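Local coordinates for protein NegoA.19184.a (Neisseria gonorrhoeae, PDB 5UEB) that is of unknown function but belongs to the DUF4265 family and combines a five-stranded and a four-stranded antiparallel sheet in one chain, at residues 43-53 / 103-114. Numbering follows the deposited sequence.
Sequences EIPLFAPNLAL and IRKNGENYLSVN. With EDO (1,2-ethanediol), chain N.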
# COMPACT_ATOMS: atom_id res chain seq x y z
N GLU B 43 -10.39 -16.04 3.28
CA GLU B 43 -9.92 -16.88 2.19
C GLU B 43 -8.50 -16.46 1.87
O GLU B 43 -8.10 -15.32 2.12
CB GLU B 43 -10.75 -16.67 0.91
CG GLU B 43 -12.20 -17.09 1.01
CD GLU B 43 -12.87 -17.09 -0.34
OE1 GLU B 43 -12.99 -18.18 -0.94
OE2 GLU B 43 -13.25 -16.00 -0.82
N ILE B 44 -7.73 -17.40 1.31
CA ILE B 44 -6.38 -17.09 0.83
C ILE B 44 -6.51 -16.34 -0.49
O ILE B 44 -7.10 -16.88 -1.44
CB ILE B 44 -5.58 -18.38 0.62
CG1 ILE B 44 -5.47 -19.15 1.94
CG2 ILE B 44 -4.18 -18.05 0.09
CD1 ILE B 44 -4.94 -20.55 1.76
N PRO B 45 -5.98 -15.12 -0.62
CA PRO B 45 -6.10 -14.40 -1.89
C PRO B 45 -5.35 -15.12 -3.00
O PRO B 45 -4.20 -15.53 -2.82
CB PRO B 45 -5.47 -13.03 -1.58
CG PRO B 45 -5.59 -12.89 -0.07
CD PRO B 45 -5.35 -14.30 0.43
N LEU B 46 -6.01 -15.31 -4.14
CA LEU B 46 -5.40 -16.02 -5.26
C LEU B 46 -4.45 -15.13 -6.04
O LEU B 46 -3.39 -15.60 -6.47
CB LEU B 46 -6.49 -16.57 -6.20
CG LEU B 46 -7.29 -17.76 -5.68
CD1 LEU B 46 -8.44 -18.06 -6.64
CD2 LEU B 46 -6.37 -18.97 -5.53
N PHE B 47 -4.81 -13.87 -6.26
CA PHE B 47 -4.07 -13.01 -7.18
C PHE B 47 -3.75 -11.63 -6.62
O PHE B 47 -2.71 -11.05 -6.95
CB PHE B 47 -4.85 -12.83 -8.48
CG PHE B 47 -5.17 -14.12 -9.17
CD1 PHE B 47 -4.17 -14.84 -9.81
CD2 PHE B 47 -6.46 -14.62 -9.18
CE1 PHE B 47 -4.46 -16.03 -10.44
CE2 PHE B 47 -6.75 -15.81 -9.80
CZ PHE B 47 -5.75 -16.51 -10.43
N ALA B 48 -4.65 -11.06 -5.82
CA ALA B 48 -4.44 -9.71 -5.33
C ALA B 48 -3.21 -9.69 -4.44
O ALA B 48 -3.07 -10.56 -3.57
CB ALA B 48 -5.66 -9.22 -4.56
N PRO B 49 -2.30 -8.75 -4.62
CA PRO B 49 -1.07 -8.73 -3.83
C PRO B 49 -1.25 -8.04 -2.48
O PRO B 49 -2.22 -7.31 -2.24
CB PRO B 49 -0.11 -7.92 -4.72
CG PRO B 49 -1.00 -6.99 -5.48
CD PRO B 49 -2.27 -7.78 -5.74
N ASN B 50 -0.29 -8.30 -1.60
CA ASN B 50 -0.13 -7.61 -0.32
C ASN B 50 -1.24 -7.93 0.68
O ASN B 50 -1.50 -7.13 1.59
CB ASN B 50 0.06 -6.10 -0.49
CG ASN B 50 1.17 -5.76 -1.46
OD1 ASN B 50 0.97 -5.04 -2.44
ND2 ASN B 50 2.34 -6.31 -1.21
N LEU B 51 -1.91 -9.07 0.52
CA LEU B 51 -3.00 -9.49 1.40
C LEU B 51 -2.85 -10.96 1.78
O LEU B 51 -2.34 -11.77 1.01
CB LEU B 51 -4.37 -9.26 0.73
CG LEU B 51 -4.77 -7.80 0.57
CD1 LEU B 51 -6.03 -7.71 -0.30
CD2 LEU B 51 -5.01 -7.19 1.93
N ALA B 52 -3.31 -11.29 2.99
CA ALA B 52 -3.22 -12.65 3.48
C ALA B 52 -4.47 -13.03 4.25
O ALA B 52 -5.20 -12.17 4.76
CB ALA B 52 -2.00 -12.85 4.39
N LEU B 53 -4.70 -14.34 4.32
CA LEU B 53 -5.74 -14.91 5.17
C LEU B 53 -5.68 -14.29 6.56
O LEU B 53 -4.60 -14.17 7.16
CB LEU B 53 -5.49 -16.42 5.26
CG LEU B 53 -6.41 -17.24 6.17
CD1 LEU B 53 -7.82 -17.27 5.57
CD2 LEU B 53 -5.87 -18.66 6.35
N ILE B 103 -3.50 -24.54 1.44
CA ILE B 103 -3.49 -24.28 0.01
C ILE B 103 -4.90 -23.95 -0.48
O ILE B 103 -5.91 -24.42 0.07
CB ILE B 103 -2.86 -25.42 -0.81
CG1 ILE B 103 -3.75 -26.66 -0.81
CG2 ILE B 103 -1.47 -25.77 -0.25
CD1 ILE B 103 -3.21 -27.79 -1.66
N ARG B 104 -4.96 -23.11 -1.51
CA ARG B 104 -6.19 -22.84 -2.25
C ARG B 104 -5.88 -23.00 -3.73
O ARG B 104 -4.95 -22.37 -4.23
CB ARG B 104 -6.68 -21.42 -1.96
CG ARG B 104 -8.01 -21.10 -2.65
CD ARG B 104 -8.45 -19.67 -2.44
NE ARG B 104 -9.65 -19.39 -3.22
CZ ARG B 104 -10.22 -18.19 -3.33
NH1 ARG B 104 -9.69 -17.15 -2.72
NH2 ARG B 104 -11.31 -18.05 -4.08
N LYS B 105 -6.64 -23.84 -4.42
CA LYS B 105 -6.45 -24.10 -5.85
C LYS B 105 -7.18 -23.08 -6.70
O LYS B 105 -8.24 -22.57 -6.32
CB LYS B 105 -6.97 -25.49 -6.23
CG LYS B 105 -6.31 -26.66 -5.53
CD LYS B 105 -7.03 -27.97 -5.83
CE LYS B 105 -7.05 -28.28 -7.33
NZ LYS B 105 -7.77 -29.55 -7.63
N ASN B 106 -6.63 -22.81 -7.88
CA ASN B 106 -7.37 -22.18 -8.98
C ASN B 106 -7.12 -23.06 -10.20
O ASN B 106 -6.15 -22.87 -10.93
CB ASN B 106 -6.96 -20.73 -9.22
CG ASN B 106 -7.88 -20.03 -10.20
OD1 ASN B 106 -7.49 -19.68 -11.31
ND2 ASN B 106 -9.14 -19.86 -9.80
N GLY B 107 -8.00 -24.04 -10.41
CA GLY B 107 -7.72 -25.01 -11.44
C GLY B 107 -6.63 -25.97 -10.99
O GLY B 107 -6.26 -26.04 -9.81
N GLU B 108 -6.08 -26.69 -11.96
CA GLU B 108 -5.16 -27.79 -11.67
C GLU B 108 -3.70 -27.37 -11.60
O GLU B 108 -2.89 -28.14 -11.07
CB GLU B 108 -5.32 -28.90 -12.72
CG GLU B 108 -6.69 -29.54 -12.68
CD GLU B 108 -7.02 -30.10 -11.31
OE1 GLU B 108 -6.38 -31.09 -10.90
OE2 GLU B 108 -7.90 -29.53 -10.63
N ASN B 109 -3.34 -26.19 -12.09
CA ASN B 109 -1.93 -25.81 -12.20
C ASN B 109 -1.55 -24.59 -11.38
O ASN B 109 -0.44 -24.07 -11.55
CB ASN B 109 -1.55 -25.60 -13.67
CG ASN B 109 -1.87 -26.80 -14.53
OD1 ASN B 109 -2.80 -26.77 -15.33
ND2 ASN B 109 -1.09 -27.87 -14.37
N TYR B 110 -2.42 -24.11 -10.50
CA TYR B 110 -2.16 -22.89 -9.75
C TYR B 110 -2.62 -23.06 -8.32
O TYR B 110 -3.73 -23.56 -8.07
CB TYR B 110 -2.92 -21.70 -10.37
CG TYR B 110 -2.58 -20.35 -9.77
CD1 TYR B 110 -3.22 -19.87 -8.62
CD2 TYR B 110 -1.62 -19.53 -10.37
CE1 TYR B 110 -2.91 -18.64 -8.09
CE2 TYR B 110 -1.30 -18.29 -9.84
CZ TYR B 110 -1.96 -17.85 -8.71
OH TYR B 110 -1.63 -16.61 -8.19
N LEU B 111 -1.78 -22.63 -7.39
CA LEU B 111 -2.10 -22.63 -5.97
C LEU B 111 -1.69 -21.30 -5.38
O LEU B 111 -0.68 -20.72 -5.76
CB LEU B 111 -1.27 -23.70 -5.21
CG LEU B 111 -1.63 -25.17 -5.33
CD1 LEU B 111 -0.62 -26.01 -4.57
CD2 LEU B 111 -3.04 -25.40 -4.79
N SER B 112 -2.48 -20.82 -4.42
CA SER B 112 -2.02 -19.80 -3.50
C SER B 112 -1.94 -20.44 -2.12
O SER B 112 -2.88 -21.13 -1.70
CB SER B 112 -2.95 -18.59 -3.53
OG SER B 112 -2.30 -17.44 -3.05
N VAL B 113 -0.82 -20.23 -1.44
CA VAL B 113 -0.48 -20.94 -0.21
C VAL B 113 -0.33 -19.93 0.92
O VAL B 113 0.37 -18.92 0.77
CB VAL B 113 0.83 -21.74 -0.38
CG1 VAL B 113 1.15 -22.50 0.90
CG2 VAL B 113 0.71 -22.67 -1.58
N ASN B 114 -0.98 -20.22 2.05
CA ASN B 114 -0.82 -19.43 3.26
C ASN B 114 0.19 -20.11 4.17
O ASN B 114 0.05 -21.30 4.49
CB ASN B 114 -2.14 -19.35 4.03
CG ASN B 114 -2.01 -18.49 5.26
OD1 ASN B 114 -2.03 -17.26 5.17
ND2 ASN B 114 -1.86 -19.13 6.43
C1 EDO N . -2.98 -3.88 -1.62
O1 EDO N . -2.95 -3.41 -0.26
C2 EDO N . -4.22 -4.72 -1.88
O2 EDO N . -4.20 -5.20 -3.23
O HOH W 1 -2.86 -16.02 2.84
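L46 and S112 have the closest CA atoms of the two segments, 5.4 Å apart, where the irregular segment 43-53 passes over one side of the antiparallel hairpin 103-114, itself paired through R104 with S112 and N106 with Y110. Two carbonyls of the loop, those of I44 and L46, each accept a side-chain hydrogen bond from the hairpin, and P45 O between them accepts a third in one of the two conformers of S112. R104 NH1 reaches I44 O at 2.9 Å with an N-H...O angle of 159°; the oxygen lies near the guanidinium plane, although the nitrogen stands above the carbonyl plane. Y110 OH donates to L46 O and, in that conformer, S112 OG to P45 O, both at 2.7 Å, and both donors are tilted 20° from the carbonyl plane. An extended chain with CG opposite the backbone N (chi1 -177°) carries the R104 guanidinium between two loop residues. L46 CD1 sits over the centre of one face, 3.8 Å from R104 CZ, while the E43 carboxylate stacks on the opposite face. With E43 OE1 3.6 Å from R104 NH2 but well out of the guanidinium plane, and no N-H pointing at it, this salt bridge is purely electrostatic; E43 OE2 is hydrogen-bonded to S30 N. The F47 ring lies obliquely to that of Y110: F47 CE1 is over one face of the Y110 ring, offset toward the rim, 3.5 Å from Y110 CZ, and N106 OD1 meets the F47 edge. At the other end I44 CD1 packs on N114 CB, and a water bridges L53 N to N114 OD1. The contact thus joins two sheets: segment 43-53 links strands 39-41 and 56-62 of the five-stranded one, with F47 also touching Y17 on strand 10-18, whereas the hairpin belongs to the four-stranded one, where 110-115 pairs with strand 78-84 and V113 packs against helix 90-98.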